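Long-range contact in protein-tyrosine-phosphatase (Shewanella sp., PDB 2Z72), which removes phosphate from protein phosphotyrosine as a cold-active enzyme, probably using the two zinc ions of its calcineurin-like phosphoesterase active site: residues V79-D84 and G119-V125. Where two conformers were deposited one is given. Numbering follows the deposited sequence.
Sequences VHGQYD and GHQVNEV. With ZN (zinc ion), chain B.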
loop_
_atom_site.group_PDB
_atom_site.type_symbol
_atom_site.label_atom_id
_atom_site.label_comp_id
_atom_site.label_asym_id
_atom_site.label_seq_id
_atom_site.Cartn_x
_atom_site.Cartn_y
_atom_site.Cartn_z
ATOM N N VAL A 79 -2.922 5.135 4.030
ATOM C CA VAL A 79 -4.115 5.883 3.639
ATOM C C VAL A 79 -5.348 5.461 4.456
ATOM O O VAL A 79 -6.200 6.298 4.707
ATOM C CB VAL A 79 -4.303 5.722 2.118
ATOM C CG1 VAL A 79 -5.638 6.245 1.646
ATOM C CG2 VAL A 79 -3.163 6.373 1.349
ATOM N N HIS A 80 -5.446 4.184 4.820
ATOM C CA HIS A 80 -6.517 3.739 5.733
ATOM C C HIS A 80 -7.873 4.217 5.278
ATOM O O HIS A 80 -8.645 4.861 5.992
ATOM C CB HIS A 80 -6.196 4.161 7.181
ATOM C CG HIS A 80 -5.157 3.254 7.774
ATOM N ND1 HIS A 80 -5.326 1.909 7.881
ATOM C CD2 HIS A 80 -3.948 3.508 8.344
ATOM C CE1 HIS A 80 -4.257 1.369 8.442
ATOM N NE2 HIS A 80 -3.364 2.324 8.757
ATOM N N GLY A 81 -8.184 3.995 3.995
ATOM C CA GLY A 81 -9.486 4.259 3.460
ATOM C C GLY A 81 -9.852 5.720 3.284
ATOM O O GLY A 81 -11.069 6.004 3.138
ATOM N N GLN A 82 -8.915 6.626 3.284
ATOM C CA GLN A 82 -9.176 8.068 3.115
ATOM C C GLN A 82 -8.844 8.490 1.680
ATOM O O GLN A 82 -7.799 9.058 1.386
ATOM C CB GLN A 82 -8.412 8.858 4.147
ATOM C CG GLN A 82 -8.833 8.544 5.552
ATOM C CD GLN A 82 -10.228 8.987 5.926
ATOM O OE1 GLN A 82 -10.810 8.412 6.904
ATOM N NE2 GLN A 82 -10.795 9.957 5.290
ATOM N N TYR A 83 -9.744 8.169 0.764
ATOM C CA TYR A 83 -9.590 8.468 -0.642
ATOM C C TYR A 83 -9.508 9.947 -0.936
ATOM O O TYR A 83 -8.629 10.430 -1.676
ATOM C CB TYR A 83 -10.724 7.840 -1.457
ATOM C CG TYR A 83 -10.731 8.240 -2.913
ATOM C CD1 TYR A 83 -11.681 9.053 -3.452
ATOM C CD2 TYR A 83 -9.726 7.743 -3.754
ATOM C CE1 TYR A 83 -11.700 9.406 -4.781
ATOM C CE2 TYR A 83 -9.733 8.100 -5.106
ATOM C CZ TYR A 83 -10.696 8.919 -5.607
ATOM O OH TYR A 83 -10.638 9.235 -6.961
ATOM N N ASP A 84 -10.411 10.757 -0.347
ATOM C CA ASP A 84 -10.414 12.163 -0.633
ATOM C C ASP A 84 -9.092 12.788 -0.265
ATOM O O ASP A 84 -8.559 13.655 -1.019
ATOM C CB ASP A 84 -11.544 12.892 0.116
ATOM C CG ASP A 84 -12.933 12.403 -0.212
ATOM O OD1 ASP A 84 -13.153 11.886 -1.330
ATOM O OD2 ASP A 84 -13.799 12.576 0.664
ATOM N N GLY A 119 -10.943 3.687 7.672
ATOM C CA GLY A 119 -11.691 4.634 6.863
ATOM C C GLY A 119 -12.814 4.021 6.061
ATOM O O GLY A 119 -13.011 2.825 6.005
ATOM N N HIS A 120 -13.571 4.920 5.459
ATOM C CA HIS A 120 -14.831 4.675 4.804
ATOM C C HIS A 120 -14.809 4.633 3.300
ATOM O O HIS A 120 -15.863 4.451 2.693
ATOM C CB HIS A 120 -15.870 5.733 5.266
ATOM C CG HIS A 120 -15.533 7.112 4.847
ATOM N ND1 HIS A 120 -14.431 7.850 5.232
ATOM C CD2 HIS A 120 -16.183 7.886 3.959
ATOM C CE1 HIS A 120 -14.414 9.047 4.636
ATOM N NE2 HIS A 120 -15.475 9.072 3.852
ATOM N N GLN A 121 -13.630 4.792 2.696
ATOM C CA GLN A 121 -13.480 4.837 1.250
ATOM C C GLN A 121 -12.439 3.846 0.794
ATOM O O GLN A 121 -11.631 4.089 -0.126
ATOM C CB GLN A 121 -13.096 6.235 0.737
ATOM C CG GLN A 121 -13.997 7.382 1.202
ATOM C CD GLN A 121 -13.524 8.724 0.651
ATOM O OE1 GLN A 121 -12.522 9.248 1.110
ATOM N NE2 GLN A 121 -14.225 9.186 -0.364
ATOM N N VAL A 122 -12.480 2.632 1.369
ATOM C CA VAL A 122 -11.462 1.611 1.037
ATOM C C VAL A 122 -11.490 1.233 -0.400
ATOM O O VAL A 122 -10.439 1.143 -1.062
ATOM C CB VAL A 122 -11.579 0.423 1.988
ATOM C CG1 VAL A 122 -10.654 -0.708 1.561
ATOM C CG2 VAL A 122 -11.306 0.804 3.437
ATOM N N ASN A 123 -12.646 0.898 -0.980
ATOM C CA ASN A 123 -12.678 0.487 -2.357
ATOM C C ASN A 123 -12.331 1.596 -3.313
ATOM O O ASN A 123 -11.757 1.316 -4.391
ATOM C CB ASN A 123 -14.004 -0.181 -2.704
ATOM C CG ASN A 123 -14.112 -1.537 -2.048
ATOM O OD1 ASN A 123 -13.220 -2.366 -2.188
ATOM N ND2 ASN A 123 -15.210 -1.788 -1.307
ATOM N N GLU A 124 -12.654 2.830 -3.013
ATOM C CA GLU A 124 -12.233 3.969 -3.805
ATOM C C GLU A 124 -10.703 3.994 -3.870
ATOM O O GLU A 124 -10.144 4.199 -4.934
ATOM C CB GLU A 124 -12.776 5.272 -3.249
ATOM C CG GLU A 124 -14.306 5.414 -3.362
ATOM C CD GLU A 124 -15.151 4.591 -2.452
ATOM O OE1 GLU A 124 -14.700 3.990 -1.462
ATOM O OE2 GLU A 124 -16.390 4.520 -2.779
ATOM N N VAL A 125 -10.039 3.843 -2.739
ATOM C CA VAL A 125 -8.586 3.806 -2.739
ATOM C C VAL A 125 -8.071 2.651 -3.529
ATOM O O VAL A 125 -7.132 2.797 -4.357
ATOM C CB VAL A 125 -8.003 3.807 -1.315
ATOM C CG1 VAL A 125 -6.475 3.778 -1.416
ATOM C CG2 VAL A 125 -8.444 5.033 -0.537
HETATM ZN ZN ZN B . -1.470 2.056 9.367
HETATM O O HOH W 1 -10.753 10.956 2.678
HETATM O O HOH W 2 -13.711 8.032 7.905
HETATM O O HOH W 3 -15.917 11.261 1.968
HETATM O O HOH W 4 -1.404 3.876 10.448
HETATM O O HOH W 5 -0.515 0.991 10.731
#
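Three direct hydrogen bonds join the segments where helices 83-92 and 122-138 begin. Gln121 N donates to Gly81 O (2.9 Å), in the turn before the first helix. The Gln121 side-chain amide pairs with Asp84 at both ends: Asp84 N donates to Gln121 OE1 (3.0 Å), and Gln121 NE2 donates to Asp84 OD1 (3.1 Å). Waters extend this network. One links Gln82 NE2 to Gln121 OE1, and two others join the His120 ring nitrogens to Gln82 OE1 and Asp84 OD2. Apolar packing adds to this. Val125 CG2 meets Val79 CG1 (3.8 Å) and Tyr83 CB (3.7 Å), while Glu124 CB makes a CH-pi contact over the Tyr83 ring. Gly81 and Gly119 pass with CA atoms 4.1 Å apart; a CB on either would clash. Gly81 belongs to a type I' turn, Val79 to Gln82. His80, in that turn, binds zinc through NE2 (2.0 Å), with Asp78 and Asp114 completing the protein ligands; its ND1 is hydrogen-bonded to Phe116 O. The Asp-Val-His-Gly sequence matches the DxH motif of calcineurin-like metallophosphoesterases, here packed against the loop following Asp114.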